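Side-chain contacts in uronate isomerase (Caulobacter crescentus, PDB 2Q01), which catalyses the reversible isomerisation of D-glucuronate to D-fructuronate and of galacturonate to tagaturonate in carbohydrate metabolism: residues Thr170-His175 and Gln179-Ile184; Ala183-Gly188 and Ile243-Thr248. All coordinates share one frame; numbering follows the deposited sequence.

Contact 1: residues Thr170-His175 and Gln179-Ile184; sequences TTEGPH and QHHAAI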
ATOM      1  N   THR B 170     -23.756 -20.525  -8.050  1.00 40.77           N
ATOM      2  CA  THR B 170     -23.743 -20.780  -6.614  1.00 43.59           C
ATOM      3  C   THR B 170     -22.492 -21.606  -6.265  1.00 41.51           C
ATOM      4  O   THR B 170     -21.741 -21.997  -7.155  1.00 48.94           O
ATOM      5  CB  THR B 170     -25.035 -21.492  -6.160  1.00 43.29           C
ATOM      6  OG1 THR B 170     -24.999 -22.861  -6.574  1.00 54.91           O
ATOM      7  CG2 THR B 170     -26.264 -20.824  -6.765  1.00 41.95           C
ATOM      8  N   THR B 171     -22.260 -21.865  -4.981  1.00 51.15           N
ATOM      9  CA  THR B 171     -21.028 -22.543  -4.554  1.00 54.17           C
ATOM     10  C   THR B 171     -21.305 -23.729  -3.621  1.00 46.99           C
ATOM     11  O   THR B 171     -21.814 -23.548  -2.509  1.00 52.93           O
ATOM     12  CB  THR B 171     -20.039 -21.538  -3.907  1.00 54.47           C
ATOM     13  OG1 THR B 171     -19.789 -20.462  -4.820  1.00 67.76           O
ATOM     14  CG2 THR B 171     -18.724 -22.200  -3.570  1.00 51.45           C
ATOM     15  N   GLU B 172     -20.982 -24.936  -4.090  1.00 36.26           N
ATOM     16  CA  GLU B 172     -21.198 -26.171  -3.316  1.00 39.72           C
ATOM     17  C   GLU B 172     -19.916 -26.985  -3.197  1.00 39.27           C
ATOM     18  O   GLU B 172     -19.036 -26.899  -4.051  1.00 48.86           O
ATOM     19  CB  GLU B 172     -22.286 -27.069  -3.934  1.00 42.86           C
ATOM     20  CG  GLU B 172     -23.336 -26.395  -4.828  1.00 60.93           C
ATOM     21  CD  GLU B 172     -24.349 -25.547  -4.084  1.00 66.60           C
ATOM     22  OE1 GLU B 172     -24.406 -24.337  -4.368  1.00 68.89           O
ATOM     23  OE2 GLU B 172     -25.096 -26.081  -3.235  1.00 80.28           O
ATOM     24  N   GLY B 173     -19.818 -27.774  -2.131  1.00 38.43           N
ATOM     25  CA  GLY B 173     -18.727 -28.729  -1.969  1.00 38.00           C
ATOM     26  C   GLY B 173     -19.063 -30.075  -2.585  1.00 36.56           C
ATOM     27  O   GLY B 173     -20.216 -30.325  -2.927  1.00 50.87           O
ATOM     28  N   PRO B 174     -18.060 -30.964  -2.713  1.00 44.36           N
ATOM     29  CA  PRO B 174     -18.211 -32.308  -3.294  1.00 42.81           C
ATOM     30  C   PRO B 174     -19.052 -33.243  -2.428  1.00 44.19           C
ATOM     31  O   PRO B 174     -19.551 -34.259  -2.918  1.00 45.86           O
ATOM     32  CB  PRO B 174     -16.774 -32.837  -3.361  1.00 40.81           C
ATOM     33  CG  PRO B 174     -15.893 -31.701  -3.031  1.00 43.04           C
ATOM     34  CD  PRO B 174     -16.683 -30.717  -2.261  1.00 47.84           C
ATOM     35  N   HIS B 175     -19.190 -32.891  -1.152  1.00 43.42           N
ATOM     36  CA  HIS B 175     -19.961 -33.657  -0.185  1.00 40.72           C
ATOM     37  C   HIS B 175     -21.459 -33.341  -0.169  1.00 46.79           C
ATOM     38  O   HIS B 175     -22.242 -34.127   0.363  1.00 60.50           O
ATOM     39  CB  HIS B 175     -19.369 -33.486   1.220  1.00 45.63           C
ATOM     40  CG  HIS B 175     -19.338 -32.068   1.703  1.00 47.71           C
ATOM     41  ND1 HIS B 175     -18.354 -31.175   1.333  1.00 46.98           N
ATOM     42  CD2 HIS B 175     -20.159 -31.394   2.542  1.00 40.72           C
ATOM     43  CE1 HIS B 175     -18.580 -30.009   1.910  1.00 53.54           C
ATOM     44  NE2 HIS B 175     -19.669 -30.115   2.650  1.00 51.70           N
ATOM     45  N   GLN B 179     -29.016 -31.338  -5.944  1.00 39.18           N
ATOM     46  CA  GLN B 179     -30.459 -31.534  -5.955  1.00 33.06           C
ATOM     47  C   GLN B 179     -31.216 -30.356  -6.575  1.00 37.83           C
ATOM     48  O   GLN B 179     -32.026 -30.532  -7.486  1.00 43.83           O
ATOM     49  CB  GLN B 179     -30.893 -31.707  -4.497  1.00 38.93           C
ATOM     50  CG  GLN B 179     -32.259 -32.304  -4.253  1.00 53.32           C
ATOM     51  CD  GLN B 179     -32.620 -32.327  -2.776  1.00 61.03           C
ATOM     52  OE1 GLN B 179     -33.794 -32.429  -2.417  1.00 82.86           O
ATOM     53  NE2 GLN B 179     -31.612 -32.226  -1.911  1.00 55.43           N
ATOM     54  N   HIS B 180     -30.938 -29.159  -6.071  1.00 39.09           N
ATOM     55  CA  HIS B 180     -31.700 -27.971  -6.430  1.00 42.31           C
ATOM     56  C   HIS B 180     -31.335 -27.433  -7.804  1.00 38.30           C
ATOM     57  O   HIS B 180     -32.147 -26.782  -8.446  1.00 48.39           O
ATOM     58  CB  HIS B 180     -31.537 -26.898  -5.357  1.00 38.94           C
ATOM     59  CG  HIS B 180     -31.919 -27.369  -3.990  1.00 49.84           C
ATOM     60  ND1 HIS B 180     -33.221 -27.656  -3.643  1.00 49.96           N
ATOM     61  CD2 HIS B 180     -31.170 -27.630  -2.894  1.00 59.67           C
ATOM     62  CE1 HIS B 180     -33.258 -28.064  -2.387  1.00 61.49           C
ATOM     63  NE2 HIS B 180     -32.027 -28.057  -1.910  1.00 64.99           N
ATOM     64  N   HIS B 181     -30.119 -27.726  -8.250  1.00 44.42           N
ATOM     65  CA  HIS B 181     -29.687 -27.370  -9.592  1.00 36.03           C
ATOM     66  C   HIS B 181     -30.349 -28.238 -10.648  1.00 39.31           C
ATOM     67  O   HIS B 181     -30.687 -27.747 -11.721  1.00 39.61           O
ATOM     68  CB  HIS B 181     -28.174 -27.483  -9.708  1.00 48.68           C
ATOM     69  CG  HIS B 181     -27.440 -26.452  -8.918  1.00 39.97           C
ATOM     70  ND1 HIS B 181     -27.121 -26.626  -7.591  1.00 45.31           N
ATOM     71  CD2 HIS B 181     -26.980 -25.227  -9.262  1.00 43.68           C
ATOM     72  CE1 HIS B 181     -26.477 -25.560  -7.155  1.00 53.97           C
ATOM     73  NE2 HIS B 181     -26.387 -24.692  -8.146  1.00 46.62           N
ATOM     74  N   ALA B 182     -30.514 -29.526 -10.345  1.00 40.43           N
ATOM     75  CA  ALA B 182     -31.226 -30.453 -11.230  1.00 44.18           C
ATOM     76  C   ALA B 182     -32.691 -30.058 -11.390  1.00 43.68           C
ATOM     77  O   ALA B 182     -33.254 -30.186 -12.475  1.00 51.27           O
ATOM     78  CB  ALA B 182     -31.110 -31.883 -10.719  1.00 36.74           C
ATOM     79  N   ALA B 183     -33.290 -29.558 -10.311  1.00 43.14           N
ATOM     80  CA  ALA B 183     -34.687 -29.135 -10.313  1.00 40.71           C
ATOM     81  C   ALA B 183     -34.894 -27.842 -11.095  1.00 40.92           C
ATOM     82  O   ALA B 183     -35.962 -27.632 -11.670  1.00 52.68           O
ATOM     83  CB  ALA B 183     -35.193 -28.981  -8.893  1.00 40.65           C
ATOM     84  N   ILE B 184     -33.874 -26.987 -11.106  1.00 45.01           N
ATOM     85  CA  ILE B 184     -33.905 -25.732 -11.852  1.00 46.41           C
ATOM     86  C   ILE B 184     -33.897 -26.019 -13.348  1.00 51.90           C
ATOM     87  O   ILE B 184     -34.694 -25.452 -14.101  1.00 65.76           O
ATOM     88  CB  ILE B 184     -32.736 -24.787 -11.453  1.00 42.81           C
ATOM     89  CG1 ILE B 184     -33.047 -24.083 -10.128  1.00 37.15           C
ATOM     90  CG2 ILE B 184     -32.466 -23.735 -12.542  1.00 52.63           C
ATOM     91  CD1 ILE B 184     -31.817 -23.521  -9.418  1.00 28.87           C
TER
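T170 meets H181 through its hydroxyl because a chi1 of 74° sets OG1 between the backbone N and the carbonyl carbon, aimed at helix 179-186, while the first torsion of H181 turns its CG away from its own carbonyl carbon and carries the imidazole toward the loop. E172 folds back at chi2, and its carboxylate reaches the same place from the loop side.

H181 NE2 donates to T170 OG1 over 2.8 Å, and the oxygen lies essentially in the ring plane, where the N-H points. T170 OG1 donates to E172 OE1 at 2.7 Å, approaching that oxygen from above the carboxylate, 38° out of its plane. E172 OE1 also stands near the plane of the imidazole, 3.7 Å from H181 CE1, and the carboxylate and ring planes are 71° apart. This is an edge contact, with no stacking. Threonine suits its place because one small hydroxyl can accept and donate at once, and histidine because it carries an N-H at the far edge of a ring long enough to bridge the 9.4 Å between T170 CA and H181 CA.

The contact joins the loop after strand 165-169 to the helix that follows it, a strand-loop-helix unit consistent with the TIM-barrel clan. Backbone bonds tie T170 to I194 of strand 192-194 and E172 to A196 just beyond it, and P46 touches the imidazole.

All three residues are buried, so OG1, which accepts from H181 NE2 and donates to E172 OE1, and NE2 are satisfied mainly within the trio, with I194 O as a weak second acceptor. The carboxylate would tend to polarise the hydroxyl into a better acceptor, and the chain of bonds should hold T170 and H181 in these rotamers.

Contact 2: residues Ala183-Gly188 and Ile243-Thr248; sequences AIRESG and IDAGAT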
ATOM      1  N   ALA B 183     -33.290 -29.558 -10.311  1.00 43.14           N
ATOM      2  CA  ALA B 183     -34.687 -29.135 -10.313  1.00 40.71           C
ATOM      3  C   ALA B 183     -34.894 -27.842 -11.095  1.00 40.92           C
ATOM      4  O   ALA B 183     -35.962 -27.632 -11.670  1.00 52.68           O
ATOM      5  CB  ALA B 183     -35.193 -28.981  -8.893  1.00 40.65           C
ATOM      6  N   ILE B 184     -33.874 -26.987 -11.106  1.00 45.01           N
ATOM      7  CA  ILE B 184     -33.905 -25.732 -11.852  1.00 46.41           C
ATOM      8  C   ILE B 184     -33.897 -26.019 -13.348  1.00 51.90           C
ATOM      9  O   ILE B 184     -34.694 -25.452 -14.101  1.00 65.76           O
ATOM     10  CB  ILE B 184     -32.736 -24.787 -11.453  1.00 42.81           C
ATOM     11  CG1 ILE B 184     -33.047 -24.083 -10.128  1.00 37.15           C
ATOM     12  CG2 ILE B 184     -32.466 -23.735 -12.542  1.00 52.63           C
ATOM     13  CD1 ILE B 184     -31.817 -23.521  -9.418  1.00 28.87           C
ATOM     14  N   ARG B 185     -32.999 -26.901 -13.779  1.00 49.18           N
ATOM     15  CA  ARG B 185     -32.881 -27.243 -15.193  1.00 50.35           C
ATOM     16  C   ARG B 185     -34.153 -27.907 -15.713  1.00 53.26           C
ATOM     17  O   ARG B 185     -34.634 -27.588 -16.800  1.00 59.62           O
ATOM     18  CB  ARG B 185     -31.677 -28.158 -15.423  1.00 48.42           C
ATOM     19  CG  ARG B 185     -30.428 -27.743 -14.663  1.00 47.69           C
ATOM     20  CD  ARG B 185     -29.188 -28.415 -15.231  1.00 44.30           C
ATOM     21  NE  ARG B 185     -29.034 -29.782 -14.741  1.00 54.56           N
ATOM     22  CZ  ARG B 185     -28.570 -30.096 -13.536  1.00 49.34           C
ATOM     23  NH1 ARG B 185     -28.464 -31.367 -13.174  1.00 57.10           N
ATOM     24  NH2 ARG B 185     -28.211 -29.138 -12.692  1.00 37.71           N
ATOM     25  N   GLU B 186     -34.690 -28.835 -14.927  1.00 56.84           N
ATOM     26  CA  GLU B 186     -35.799 -29.677 -15.367  1.00 58.84           C
ATOM     27  C   GLU B 186     -37.109 -28.903 -15.498  1.00 61.66           C
ATOM     28  O   GLU B 186     -38.013 -29.325 -16.225  1.00 66.27           O
ATOM     29  CB  GLU B 186     -35.980 -30.863 -14.428  1.00 59.52           C
ATOM     30  CG  GLU B 186     -34.989 -31.984 -14.656  1.00 74.77           C
ATOM     31  CD  GLU B 186     -35.320 -33.207 -13.835  1.00 91.18           C
ATOM     32  OE1 GLU B 186     -35.179 -33.159 -12.594  1.00 90.76           O
ATOM     33  OE2 GLU B 186     -35.730 -34.218 -14.439  1.00 94.34           O
ATOM     34  N   SER B 187     -37.206 -27.774 -14.795  1.00 59.64           N
ATOM     35  CA  SER B 187     -38.389 -26.915 -14.857  1.00 60.50           C
ATOM     36  C   SER B 187     -38.444 -26.145 -16.170  1.00 62.40           C
ATOM     37  O   SER B 187     -37.439 -26.036 -16.877  1.00 60.11           O
ATOM     38  CB  SER B 187     -38.424 -25.941 -13.674  1.00 60.38           C
ATOM     39  OG  SER B 187     -37.449 -24.924 -13.809  1.00 50.88           O
ATOM     40  N   GLY B 188     -39.622 -25.607 -16.482  1.00 67.43           N
ATOM     41  CA  GLY B 188     -39.839 -24.835 -17.712  1.00 69.86           C
ATOM     42  C   GLY B 188     -39.147 -23.483 -17.727  1.00 64.76           C
ATOM     43  O   GLY B 188     -38.882 -22.929 -18.795  1.00 69.54           O
ATOM     44  N   ILE B 243     -19.847 -30.234 -13.506  1.00 38.28           N
ATOM     45  CA  ILE B 243     -19.833 -29.890 -14.933  1.00 38.78           C
ATOM     46  C   ILE B 243     -21.188 -30.167 -15.590  1.00 43.68           C
ATOM     47  O   ILE B 243     -21.724 -29.317 -16.314  1.00 42.02           O
ATOM     48  CB  ILE B 243     -18.700 -30.654 -15.672  1.00 37.53           C
ATOM     49  CG1 ILE B 243     -17.345 -30.091 -15.256  1.00 36.68           C
ATOM     50  CG2 ILE B 243     -18.843 -30.563 -17.194  1.00 45.22           C
ATOM     51  CD1 ILE B 243     -16.214 -31.052 -15.411  1.00 46.95           C
ATOM     52  N   ASP B 244     -21.738 -31.348 -15.305  1.00 44.47           N
ATOM     53  CA  ASP B 244     -23.063 -31.749 -15.775  1.00 47.60           C
ATOM     54  C   ASP B 244     -24.181 -30.870 -15.210  1.00 49.40           C
ATOM     55  O   ASP B 244     -25.255 -30.763 -15.805  1.00 61.49           O
ATOM     56  CB  ASP B 244     -23.328 -33.219 -15.434  1.00 44.60           C
ATOM     57  CG  ASP B 244     -22.439 -34.178 -16.214  1.00 64.55           C
ATOM     58  OD1 ASP B 244     -22.270 -35.326 -15.752  1.00 84.61           O
ATOM     59  OD2 ASP B 244     -21.910 -33.794 -17.281  1.00 71.29           O
ATOM     60  N   ALA B 245     -23.916 -30.242 -14.066  1.00 51.64           N
ATOM     61  CA  ALA B 245     -24.832 -29.279 -13.460  1.00 47.88           C
ATOM     62  C   ALA B 245     -24.553 -27.847 -13.945  1.00 48.02           C
ATOM     63  O   ALA B 245     -25.179 -26.889 -13.480  1.00 44.05           O
ATOM     64  CB  ALA B 245     -24.751 -29.359 -11.941  1.00 45.22           C
ATOM     65  N   GLY B 246     -23.602 -27.713 -14.867  1.00 41.21           N
ATOM     66  CA  GLY B 246     -23.331 -26.440 -15.523  1.00 45.44           C
ATOM     67  C   GLY B 246     -22.090 -25.690 -15.081  1.00 44.91           C
ATOM     68  O   GLY B 246     -21.796 -24.623 -15.624  1.00 54.04           O
ATOM     69  N   ALA B 247     -21.367 -26.238 -14.104  1.00 42.84           N
ATOM     70  CA  ALA B 247     -20.149 -25.611 -13.581  1.00 38.53           C
ATOM     71  C   ALA B 247     -19.059 -25.451 -14.630  1.00 39.99           C
ATOM     72  O   ALA B 247     -18.857 -26.319 -15.482  1.00 37.94           O
ATOM     73  CB  ALA B 247     -19.605 -26.377 -12.391  1.00 39.30           C
ATOM     74  N   THR B 248     -18.379 -24.313 -14.564  1.00 43.49           N
ATOM     75  CA  THR B 248     -17.233 -24.033 -15.417  1.00 39.86           C
ATOM     76  C   THR B 248     -16.026 -23.686 -14.554  1.00 32.90           C
ATOM     77  O   THR B 248     -14.912 -23.535 -15.061  1.00 39.79           O
ATOM     78  CB  THR B 248     -17.510 -22.849 -16.377  1.00 45.97           C
ATOM     79  OG1 THR B 248     -17.808 -21.666 -15.623  1.00 43.68           O
ATOM     80  CG2 THR B 248     -18.670 -23.144 -17.328  1.00 43.92           C
TER
HETATM   81  O   HOH W   1     -27.645 -26.424 -12.913  1.00 31.56           O
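R185 and A245 bring their backbones closest, with their CA atoms 8.5 Å apart, where the end of helix 179-186 nears the residues that close helix 228-244, the latter ending in a Schellman motif at G246, whose phi is 105°.

The arginine does the reaching. Its chain bends at chi3 (-81°), which turns the guanidinium so that one face lies against the helix end instead of pointing an N-H straight at it. A245 CA lies over that face, offset toward the rim, and R185 NH2 is 3.5 Å from A245 CA and from A245 CB. D244 O lies over the same face, 4.0 Å from R185 NE, without a hydrogen bond between them. The link across is made by water: R185 NH2 donates to a water at 2.8 Å, lying in the guanidinium plane, and that water donates to A245 O at 2.6 Å.

Each residue type fits its task. Alanine is small enough to let the guanidinium lie close; glycine at G246 takes a positive phi at which a side chain would press on the preceding carbonyl, and its N bonds I243 O at 2.9 Å. Replacing R185 by an alanine would probably break the water bridge to A245 O and uncover A245. The partial negative charge of the carbonyls at this C-terminal helix end would probably be favourable for the guanidinium, even without a direct bond.

W478 also touches R185, and A245 packs on L178, just ahead of helix 179-186. A183 and I184 touch A50 and F49 of helix 47-51, while T248, backbone-bonded to V305, leads from helix 228-244 into strand 249-252, beside strand 305-308.

In the fold
Contacts 1 and 2 lie with their centres about 9 Å apart and share helix 179-186, with A183 and I184 common to both. Along the chain, contact 1 comes first, tying the loop after strand 165-169 to the start of that helix; contact 2 takes up its end and reaches across 54 residues to the end of helix 228-244. Helix 179-186 connects the parallel neighbours 165-169 and 192-194, a beta-alpha-beta crossover in keeping with the TIM-barrel clan of this enzyme. One buried, bonded contact thus holds the helix to its own loop, and one partly buried, water-bridged contact joins it to the helix leading into strand 249-252, probably the next part of the same barrel.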